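Local coordinates for telomerase reverse transcriptase (Candida tropicalis MYA-3404, PDB 6ZD1), which probably extends chromosome ends as a reverse transcriptase, copying a template within the RNA component of telomerase into telomeric repeat DNA, at residues A[608-613]-A[670-675]; A[330-335]-A[542-547]; A[351-356]-A[437-442]. All blocks are in the same frame, centred on the assembly; numbering follows the deposited sequence.

The three contacts do not touch; the closest pair, interactions 1 and 3, are about 15 Å apart at their nearest atoms. Interaction 3 is nested within the chain loop that interaction 2 closes, and interaction 1 follows both in sequence. Interactions 2 and 3 belong to the reverse transcriptase region, with centres about 42 Å apart. Interaction 2 lies where strand 334-339 enters the four-stranded antiparallel sheet of the palm. Interaction 3 joins helices 349-359 and 428-440, both beside helix 469-484. Interaction 1 sits in the helical C-terminal part, probably the thumb, its centre about 27 Å from that of interaction 3 and 37 Å from that of interaction 2. The contacts thus lie in separate parts of the fold.

Interaction 1: residues A[608-613]-A[670-675]; sequences SLETIR and VEYLLT
Arg613 and Leu673 mark the nearest backbone approach, with 6.3 Å from Arg613 CA to Leu673 CA. The segments are the opening turns of helices 609-637 and 670-684. They run in roughly the same direction, 40° apart, and their axes come no closer than 10.6 Å. Tyr672 gives the largest share of the contact. Its CG is anti to the backbone N (chi1 176°). The CD2 and CE2 side of the ring is turned to the first helix. Leu609 CD1 lies 4.0 Å from Tyr672 CD2, and the two side chains run past one another, pointing opposite ways. Arg613 CB stands 4.2 Å from Tyr672 CE2. Both meet the ring obliquely.

This packing belongs to the helical C-terminal part of the chain, which in telomerases forms the thumb. Helix 642-664 runs between the two helices in sequence. Its Phe660 touches Ile612 and Val670, next to the buried part of the contact.

Leu673 reaches across with one methyl. Its CD1 is 3.9 Å from Arg613 CA and 4.5 Å from Ile612 CG2, so it rests against the backbone of the first helix as well as its side chains. The tyrosine side is more open to solvent. The guanidinium of Arg613 turns to Asp617, one turn further along its own helix, in a salt bridge. Ser608 caps the start of the first helix through a weak bond from Thr611 N to Ser608 OG, 3.3 Å long. Thr611 OG1 also bonds to Asn307 O, which ties this helix end to the loop before helix 309-326.

Interaction 2: residues A[330-335]-A[542-547]; sequences LPVLYM and NGEAGS
Tyr334 and Glu544 meet through side chains that leave the backbone in the same way. In both, CG is anti to the carbonyl carbon and beside the backbone N, with chi1 -49° in Tyr334 and -70° in Glu544. The glutamate chain is extended beyond CG, and its carboxylate arrives at the edge of the tyrosine ring. Tyr334 OH donates a hydrogen bond of 3.1 Å to Glu544 OE2, which accepts with its anti lone pair. The same oxygen lies near the ring plane, 3.1 Å from Tyr334 CE2. Ring and carboxylate planes are 80° apart.

Asn542 meets the same side of the ring nearer the backbone, with its CB 3.4 Å from Tyr334 CD2, at an oblique approach. The contact lies at one end of the antiparallel palm sheet, where strand 334-339 begins and the loop after strand 539-541 starts. Backbone bonds of Tyr334 with Thr508 and of Met335 with Ile541 tie the strand to its two neighbours.

The loop is shaped by an Asx turn. Glu544 N donates to Asn542 OD1 over 3.1 Å, from above the plane of the amide. Gly543, between them, has positive phi. Val332 CG1 packs against the aliphatic part of Glu544, 4.0 Å from Glu544 CG, and the two side chains cross at about a right angle. Lys511 of helix 511-520 touches both Tyr334 and Glu544.

Interaction 3: residues A[351-356]-A[437-442]; sequences ALKESI and SQIEDA
Ile439, Lys353 and Glu440 carry this contact between helix 349-359 and the last turn of helix 428-440. Ile439 has the largest area buried here. Its CG1 is anti to the carbonyl carbon, beside the backbone N, and CD1 lies against side chains of helix 349-359. That one methyl meets three side chains. Ile439 CD1 lies 3.7 Å from Leu352 CD2. Lys353 CG is 3.9 Å from Ile439 CD1, and Ile356 CD1 is 4.2 Å from it. Leu352 and Lys353 are successive residues, and Ile356 follows one turn after Leu352, so the methyl fits against a single face of the helix. Phe472 of helix 469-484 touches both Leu352 and Ile439 and extends the apolar layer. Ile356 also packs on Ile432 and Cys435, further back on helix 428-440.

Lys353 works in two ways. Its CG packs on Ile439, while the chain bends at chi3 (-76°), which sets the direction in which CE leaves. Its NZ then donates to Glu440 OE1 over 2.6 Å, in a salt bridge. The glutamate oxygen uses its anti lone pair, pointing away from OE2, and the two side chains run nearly perpendicular to each other. Lys353 CD also comes within 3.5 Å of the same Glu440 OE1. A weak hydrogen bond to Asn350 OD1 gives Lys353 NZ a second partner.

Both segments belong to the reverse transcriptase region. Helix 428-440 leads directly into strand 443-446 of the five-stranded mixed sheet, so the contact sets a helix that follows palm strand 334-339, after the short helix 343-346, against the approach to a second sheet. The methyl packing is buried and has little directional demand. The lysine-glutamate pair lies at its more open margin, and its hydrogen bond, unlike the methyl packing, depends on direction.

Interaction 1: residues A[608-613]-A[670-675]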
loop_
_atom_site.group_PDB
_atom_site.type_symbol
_atom_site.label_atom_id
_atom_site.label_comp_id
_atom_site.label_asym_id
_atom_site.label_seq_id
_atom_site.Cartn_x
_atom_site.Cartn_y
_atom_site.Cartn_z
ATOM N N SER A 608 6.179 -3.259 8.546
ATOM C CA SER A 608 6.077 -4.536 9.232
ATOM C C SER A 608 4.657 -5.081 9.115
ATOM O O SER A 608 3.716 -4.364 8.766
ATOM C CB SER A 608 6.465 -4.395 10.703
ATOM O OG SER A 608 5.539 -3.577 11.396
ATOM N N LEU A 609 4.515 -6.379 9.400
ATOM C CA LEU A 609 3.195 -7.001 9.357
ATOM C C LEU A 609 2.258 -6.395 10.393
ATOM O O LEU A 609 1.064 -6.219 10.128
ATOM C CB LEU A 609 3.309 -8.508 9.566
ATOM C CG LEU A 609 3.451 -9.347 8.300
ATOM C CD1 LEU A 609 3.224 -10.819 8.609
ATOM C CD2 LEU A 609 2.489 -8.863 7.230
ATOM N N GLU A 610 2.780 -6.069 11.582
ATOM C CA GLU A 610 1.940 -5.443 12.597
ATOM C C GLU A 610 1.425 -4.094 12.124
ATOM O O GLU A 610 0.297 -3.707 12.451
ATOM C CB GLU A 610 2.711 -5.272 13.910
ATOM C CG GLU A 610 3.288 -6.551 14.492
ATOM C CD GLU A 610 4.719 -6.802 14.052
ATOM O OE1 GLU A 610 5.218 -7.929 14.261
ATOM O OE2 GLU A 610 5.346 -5.872 13.500
ATOM N N THR A 611 2.232 -3.374 11.339
ATOM C CA THR A 611 1.779 -2.115 10.760
ATOM C C THR A 611 0.768 -2.358 9.648
ATOM O O THR A 611 -0.251 -1.662 9.566
ATOM C CB THR A 611 2.973 -1.316 10.241
ATOM O OG1 THR A 611 3.770 -0.880 11.350
ATOM C CG2 THR A 611 2.503 -0.103 9.447
ATOM N N ILE A 612 1.025 -3.346 8.785
ATOM C CA ILE A 612 0.048 -3.692 7.755
ATOM C C ILE A 612 -1.266 -4.098 8.402
ATOM O O ILE A 612 -2.344 -3.641 8.004
ATOM C CB ILE A 612 0.585 -4.809 6.845
ATOM C CG1 ILE A 612 1.724 -4.291 5.974
ATOM C CG2 ILE A 612 -0.533 -5.361 5.974
ATOM C CD1 ILE A 612 2.333 -5.359 5.100
ATOM N N ARG A 613 -1.190 -4.934 9.437
ATOM C CA ARG A 613 -2.400 -5.429 10.079
ATOM C C ARG A 613 -3.185 -4.287 10.709
ATOM O O ARG A 613 -4.384 -4.129 10.449
ATOM C CB ARG A 613 -2.027 -6.485 11.116
ATOM C CG ARG A 613 -3.111 -6.799 12.116
ATOM C CD ARG A 613 -2.703 -6.334 13.498
ATOM N NE ARG A 613 -3.589 -6.867 14.524
ATOM C CZ ARG A 613 -3.344 -6.794 15.826
ATOM N NH1 ARG A 613 -2.236 -6.206 16.259
ATOM N NH2 ARG A 613 -4.203 -7.310 16.695
ATOM N N VAL A 670 -0.515 -13.702 4.275
ATOM C CA VAL A 670 -1.960 -13.663 4.060
ATOM C C VAL A 670 -2.674 -14.452 5.148
ATOM O O VAL A 670 -3.761 -14.069 5.599
ATOM C CB VAL A 670 -2.324 -14.171 2.651
ATOM C CG1 VAL A 670 -1.691 -13.283 1.587
ATOM C CG2 VAL A 670 -1.902 -15.619 2.462
ATOM N N GLU A 671 -2.065 -15.550 5.605
ATOM C CA GLU A 671 -2.650 -16.319 6.697
ATOM C C GLU A 671 -2.738 -15.480 7.963
ATOM O O GLU A 671 -3.804 -15.376 8.580
ATOM C CB GLU A 671 -1.827 -17.585 6.944
ATOM C CG GLU A 671 -2.031 -18.668 5.905
ATOM C CD GLU A 671 -2.986 -19.742 6.379
ATOM O OE1 GLU A 671 -2.511 -20.820 6.789
ATOM O OE2 GLU A 671 -4.212 -19.499 6.359
ATOM N N TYR A 672 -1.626 -14.853 8.353
ATOM C CA TYR A 672 -1.637 -13.997 9.535
ATOM C C TYR A 672 -2.655 -12.871 9.384
ATOM O O TYR A 672 -3.359 -12.525 10.340
ATOM C CB TYR A 672 -0.233 -13.436 9.783
ATOM C CG TYR A 672 -0.126 -12.458 10.939
ATOM C CD1 TYR A 672 0.034 -12.907 12.247
ATOM C CD2 TYR A 672 -0.164 -11.085 10.719
ATOM C CE1 TYR A 672 0.137 -12.013 13.303
ATOM C CE2 TYR A 672 -0.061 -10.185 11.769
ATOM C CZ TYR A 672 0.090 -10.654 13.056
ATOM O OH TYR A 672 0.191 -9.756 14.096
ATOM N N LEU A 673 -2.784 -12.322 8.175
ATOM C CA LEU A 673 -3.698 -11.203 7.976
ATOM C C LEU A 673 -5.148 -11.668 7.986
ATOM O O LEU A 673 -6.020 -10.979 8.525
ATOM C CB LEU A 673 -3.371 -10.482 6.670
ATOM C CG LEU A 673 -4.031 -9.116 6.480
ATOM C CD1 LEU A 673 -3.623 -8.164 7.596
ATOM C CD2 LEU A 673 -3.678 -8.534 5.118
ATOM N N LEU A 674 -5.425 -12.836 7.401
ATOM C CA LEU A 674 -6.795 -13.341 7.374
ATOM C C LEU A 674 -7.328 -13.569 8.783
ATOM O O LEU A 674 -8.482 -13.237 9.080
ATOM C CB LEU A 674 -6.865 -14.633 6.559
ATOM C CG LEU A 674 -8.244 -15.269 6.385
ATOM C CD1 LEU A 674 -9.214 -14.260 5.809
ATOM C CD2 LEU A 674 -8.166 -16.502 5.496
ATOM N N THR A 675 -6.499 -14.119 9.673
ATOM C CA THR A 675 -6.975 -14.379 11.026
ATOM C C THR A 675 -7.047 -13.105 11.859
ATOM O O THR A 675 -7.921 -12.990 12.725
ATOM C CB THR A 675 -6.098 -15.430 11.711
ATOM O OG1 THR A 675 -4.749 -14.961 11.799
ATOM C CG2 THR A 675 -6.125 -16.728 10.919
#

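Interaction 2: residues A[330-335]-A[542-547]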
loop_
_atom_site.group_PDB
_atom_site.type_symbol
_atom_site.label_atom_id
_atom_site.label_comp_id
_atom_site.label_asym_id
_atom_site.label_seq_id
_atom_site.Cartn_x
_atom_site.Cartn_y
_atom_site.Cartn_z
ATOM N N LEU A 330 1.621 11.657 39.005
ATOM C CA LEU A 330 2.293 11.839 37.731
ATOM C C LEU A 330 3.285 12.981 37.854
ATOM O O LEU A 330 2.877 14.108 38.179
ATOM C CB LEU A 330 1.288 12.125 36.622
ATOM C CG LEU A 330 1.774 11.753 35.223
ATOM C CD1 LEU A 330 2.136 10.275 35.180
ATOM C CD2 LEU A 330 0.721 12.083 34.182
ATOM N N PRO A 331 4.574 12.746 37.643
ATOM C CA PRO A 331 5.555 13.827 37.761
ATOM C C PRO A 331 5.501 14.743 36.547
ATOM O O PRO A 331 4.862 14.453 35.533
ATOM C CB PRO A 331 6.904 13.093 37.827
ATOM C CG PRO A 331 6.576 11.614 37.861
ATOM C CD PRO A 331 5.207 11.468 37.284
ATOM N N VAL A 332 6.195 15.871 36.669
ATOM C CA VAL A 332 6.407 16.734 35.514
ATOM C C VAL A 332 7.287 15.982 34.527
ATOM O O VAL A 332 8.382 15.525 34.872
ATOM C CB VAL A 332 7.038 18.070 35.928
ATOM C CG1 VAL A 332 7.287 18.939 34.703
ATOM C CG2 VAL A 332 6.141 18.787 36.929
ATOM N N LEU A 333 6.795 15.822 33.302
ATOM C CA LEU A 333 7.450 15.011 32.286
ATOM C C LEU A 333 7.949 15.890 31.152
ATOM O O LEU A 333 7.308 16.880 30.791
ATOM C CB LEU A 333 6.502 13.944 31.736
ATOM C CG LEU A 333 6.061 12.904 32.764
ATOM C CD1 LEU A 333 5.025 11.981 32.166
ATOM C CD2 LEU A 333 7.261 12.117 33.268
ATOM N N TYR A 334 9.100 15.525 30.601
ATOM C CA TYR A 334 9.711 16.229 29.486
ATOM C C TYR A 334 9.725 15.301 28.283
ATOM O O TYR A 334 10.003 14.106 28.416
ATOM C CB TYR A 334 11.137 16.673 29.832
ATOM C CG TYR A 334 11.242 17.375 31.165
ATOM C CD1 TYR A 334 11.247 16.654 32.354
ATOM C CD2 TYR A 334 11.335 18.755 31.238
ATOM C CE1 TYR A 334 11.330 17.288 33.575
ATOM C CE2 TYR A 334 11.421 19.399 32.456
ATOM C CZ TYR A 334 11.418 18.659 33.621
ATOM O OH TYR A 334 11.505 19.288 34.841
HETATM N N MSE A 335 9.390 15.836 27.117
HETATM C CA MSE A 335 9.392 15.002 25.925
HETATM C C MSE A 335 9.901 15.710 24.682
HETATM O O MSE A 335 9.731 16.919 24.510
HETATM C CB MSE A 335 7.998 14.438 25.667
HETATM C CG MSE A 335 6.906 15.472 25.563
HETATM SE SE MSE A 335 5.189 14.597 25.298
HETATM C CE MSE A 335 5.137 13.551 26.939
ATOM N N ASN A 542 7.547 20.403 27.637
ATOM C CA ASN A 542 7.761 19.910 28.992
ATOM C C ASN A 542 6.570 20.081 29.922
ATOM O O ASN A 542 6.513 19.387 30.943
ATOM C CB ASN A 542 8.984 20.593 29.625
ATOM C CG ASN A 542 8.888 22.108 29.613
ATOM O OD1 ASN A 542 7.797 22.682 29.636
ATOM N ND2 ASN A 542 10.039 22.766 29.581
ATOM N N GLY A 543 5.638 20.981 29.629
ATOM C CA GLY A 543 4.505 21.173 30.510
ATOM C C GLY A 543 4.887 21.623 31.906
ATOM O O GLY A 543 4.430 21.048 32.897
ATOM N N GLU A 544 5.743 22.641 32.001
ATOM C CA GLU A 544 6.036 23.297 33.269
ATOM C C GLU A 544 5.168 24.526 33.488
ATOM O O GLU A 544 5.587 25.464 34.179
ATOM C CB GLU A 544 7.516 23.680 33.346
ATOM C CG GLU A 544 8.475 22.505 33.481
ATOM C CD GLU A 544 9.923 22.947 33.621
ATOM O OE1 GLU A 544 10.191 24.163 33.519
ATOM O OE2 GLU A 544 10.796 22.080 33.833
ATOM N N ALA A 545 3.969 24.543 32.900
ATOM C CA ALA A 545 3.106 25.720 32.827
ATOM C C ALA A 545 3.791 26.880 32.112
ATOM O O ALA A 545 3.376 28.035 32.252
ATOM C CB ALA A 545 2.622 26.158 34.216
ATOM N N GLY A 546 4.840 26.586 31.347
ATOM C CA GLY A 546 5.527 27.593 30.567
ATOM C C GLY A 546 5.618 27.224 29.102
ATOM O O GLY A 546 5.876 28.084 28.252
ATOM N N SER A 547 5.414 25.950 28.791
ATOM C CA SER A 547 5.409 25.472 27.417
ATOM C C SER A 547 4.037 24.895 27.072
ATOM O O SER A 547 3.137 24.816 27.913
ATOM C CB SER A 547 6.508 24.429 27.196
ATOM O OG SER A 547 6.456 23.906 25.879
#

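Interaction 3: residues A[351-356]-A[437-442]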
loop_
_atom_site.group_PDB
_atom_site.type_symbol
_atom_site.label_atom_id
_atom_site.label_comp_id
_atom_site.label_asym_id
_atom_site.label_seq_id
_atom_site.Cartn_x
_atom_site.Cartn_y
_atom_site.Cartn_z
ATOM N N ALA A 351 27.739 0.633 7.313
ATOM C CA ALA A 351 27.166 0.435 8.639
ATOM C C ALA A 351 26.051 -0.601 8.598
ATOM O O ALA A 351 25.911 -1.409 9.522
ATOM C CB ALA A 351 26.657 1.760 9.205
ATOM N N LEU A 352 25.260 -0.608 7.521
ATOM C CA LEU A 352 24.207 -1.611 7.397
ATOM C C LEU A 352 24.797 -3.011 7.304
ATOM O O LEU A 352 24.304 -3.944 7.950
ATOM C CB LEU A 352 23.337 -1.316 6.174
ATOM C CG LEU A 352 22.309 -2.378 5.762
ATOM C CD1 LEU A 352 21.307 -2.655 6.879
ATOM C CD2 LEU A 352 21.588 -1.948 4.493
ATOM N N LYS A 353 25.878 -3.170 6.536
ATOM C CA LYS A 353 26.483 -4.489 6.383
ATOM C C LYS A 353 27.078 -4.975 7.699
ATOM O O LYS A 353 27.023 -6.172 8.006
ATOM C CB LYS A 353 27.537 -4.462 5.273
ATOM C CG LYS A 353 26.948 -4.717 3.887
ATOM C CD LYS A 353 27.959 -4.505 2.767
ATOM C CE LYS A 353 28.200 -3.026 2.508
ATOM N NZ LYS A 353 29.053 -2.797 1.304
ATOM N N GLU A 354 27.647 -4.063 8.491
ATOM C CA GLU A 354 28.132 -4.441 9.816
ATOM C C GLU A 354 26.981 -4.839 10.738
ATOM O O GLU A 354 27.092 -5.814 11.491
ATOM C CB GLU A 354 28.932 -3.287 10.427
ATOM C CG GLU A 354 30.118 -2.829 9.575
ATOM C CD GLU A 354 30.740 -1.527 10.066
ATOM O OE1 GLU A 354 30.328 -1.026 11.137
ATOM O OE2 GLU A 354 31.642 -1.004 9.374
ATOM N N SER A 355 25.858 -4.116 10.676
ATOM C CA SER A 355 24.705 -4.467 11.501
ATOM C C SER A 355 24.198 -5.862 11.172
ATOM O O SER A 355 23.856 -6.638 12.074
ATOM C CB SER A 355 23.581 -3.450 11.309
ATOM O OG SER A 355 23.944 -2.180 11.817
ATOM N N ILE A 356 24.131 -6.193 9.880
ATOM C CA ILE A 356 23.665 -7.515 9.471
ATOM C C ILE A 356 24.602 -8.596 9.993
ATOM O O ILE A 356 24.156 -9.620 10.527
ATOM C CB ILE A 356 23.518 -7.571 7.941
ATOM C CG1 ILE A 356 22.400 -6.627 7.490
ATOM C CG2 ILE A 356 23.265 -8.994 7.481
ATOM C CD1 ILE A 356 22.170 -6.624 5.993
ATOM N N SER A 437 24.402 -8.472 -2.118
ATOM C CA SER A 437 24.043 -8.270 -3.518
ATOM C C SER A 437 22.937 -7.229 -3.662
ATOM O O SER A 437 22.990 -6.380 -4.559
ATOM C CB SER A 437 23.617 -9.596 -4.146
ATOM O OG SER A 437 23.166 -9.403 -5.475
ATOM N N GLN A 438 21.934 -7.269 -2.781
ATOM C CA GLN A 438 20.863 -6.279 -2.841
ATOM C C GLN A 438 21.377 -4.885 -2.502
ATOM O O GLN A 438 20.938 -3.893 -3.095
ATOM C CB GLN A 438 19.728 -6.671 -1.896
ATOM C CG GLN A 438 18.978 -7.934 -2.297
ATOM C CD GLN A 438 17.912 -7.682 -3.346
ATOM O OE1 GLN A 438 17.045 -6.825 -3.172
ATOM N NE2 GLN A 438 17.969 -8.433 -4.443
ATOM N N ILE A 439 22.303 -4.786 -1.548
ATOM C CA ILE A 439 22.829 -3.482 -1.161
ATOM C C ILE A 439 23.751 -2.933 -2.242
ATOM O O ILE A 439 23.612 -1.784 -2.676
ATOM C CB ILE A 439 23.566 -3.577 0.187
ATOM C CG1 ILE A 439 22.612 -3.982 1.308
ATOM C CG2 ILE A 439 24.248 -2.257 0.512
ATOM C CD1 ILE A 439 23.327 -4.545 2.519
ATOM N N GLU A 440 24.696 -3.750 -2.702
ATOM C CA GLU A 440 25.791 -3.248 -3.522
ATOM C C GLU A 440 25.507 -3.286 -5.018
ATOM O O GLU A 440 26.132 -2.528 -5.766
ATOM C CB GLU A 440 27.068 -4.042 -3.226
ATOM C CG GLU A 440 27.427 -4.083 -1.746
ATOM C CD GLU A 440 28.612 -4.983 -1.440
ATOM O OE1 GLU A 440 29.325 -4.702 -0.449
ATOM O OE2 GLU A 440 28.827 -5.968 -2.183
ATOM N N ASP A 441 24.575 -4.123 -5.474
ATOM C CA ASP A 441 24.328 -4.290 -6.901
ATOM C C ASP A 441 22.967 -3.768 -7.339
ATOM O O ASP A 441 22.571 -4.001 -8.485
ATOM C CB ASP A 441 24.464 -5.762 -7.303
ATOM C CG ASP A 441 25.802 -6.355 -6.912
ATOM O OD1 ASP A 441 25.816 -7.290 -6.087
ATOM O OD2 ASP A 441 26.840 -5.882 -7.423
ATOM N N ALA A 442 22.240 -3.075 -6.469
ATOM C CA ALA A 442 20.949 -2.524 -6.859
ATOM C C ALA A 442 21.155 -1.430 -7.900
ATOM O O ALA A 442 21.908 -0.478 -7.671
ATOM C CB ALA A 442 20.207 -1.981 -5.640
#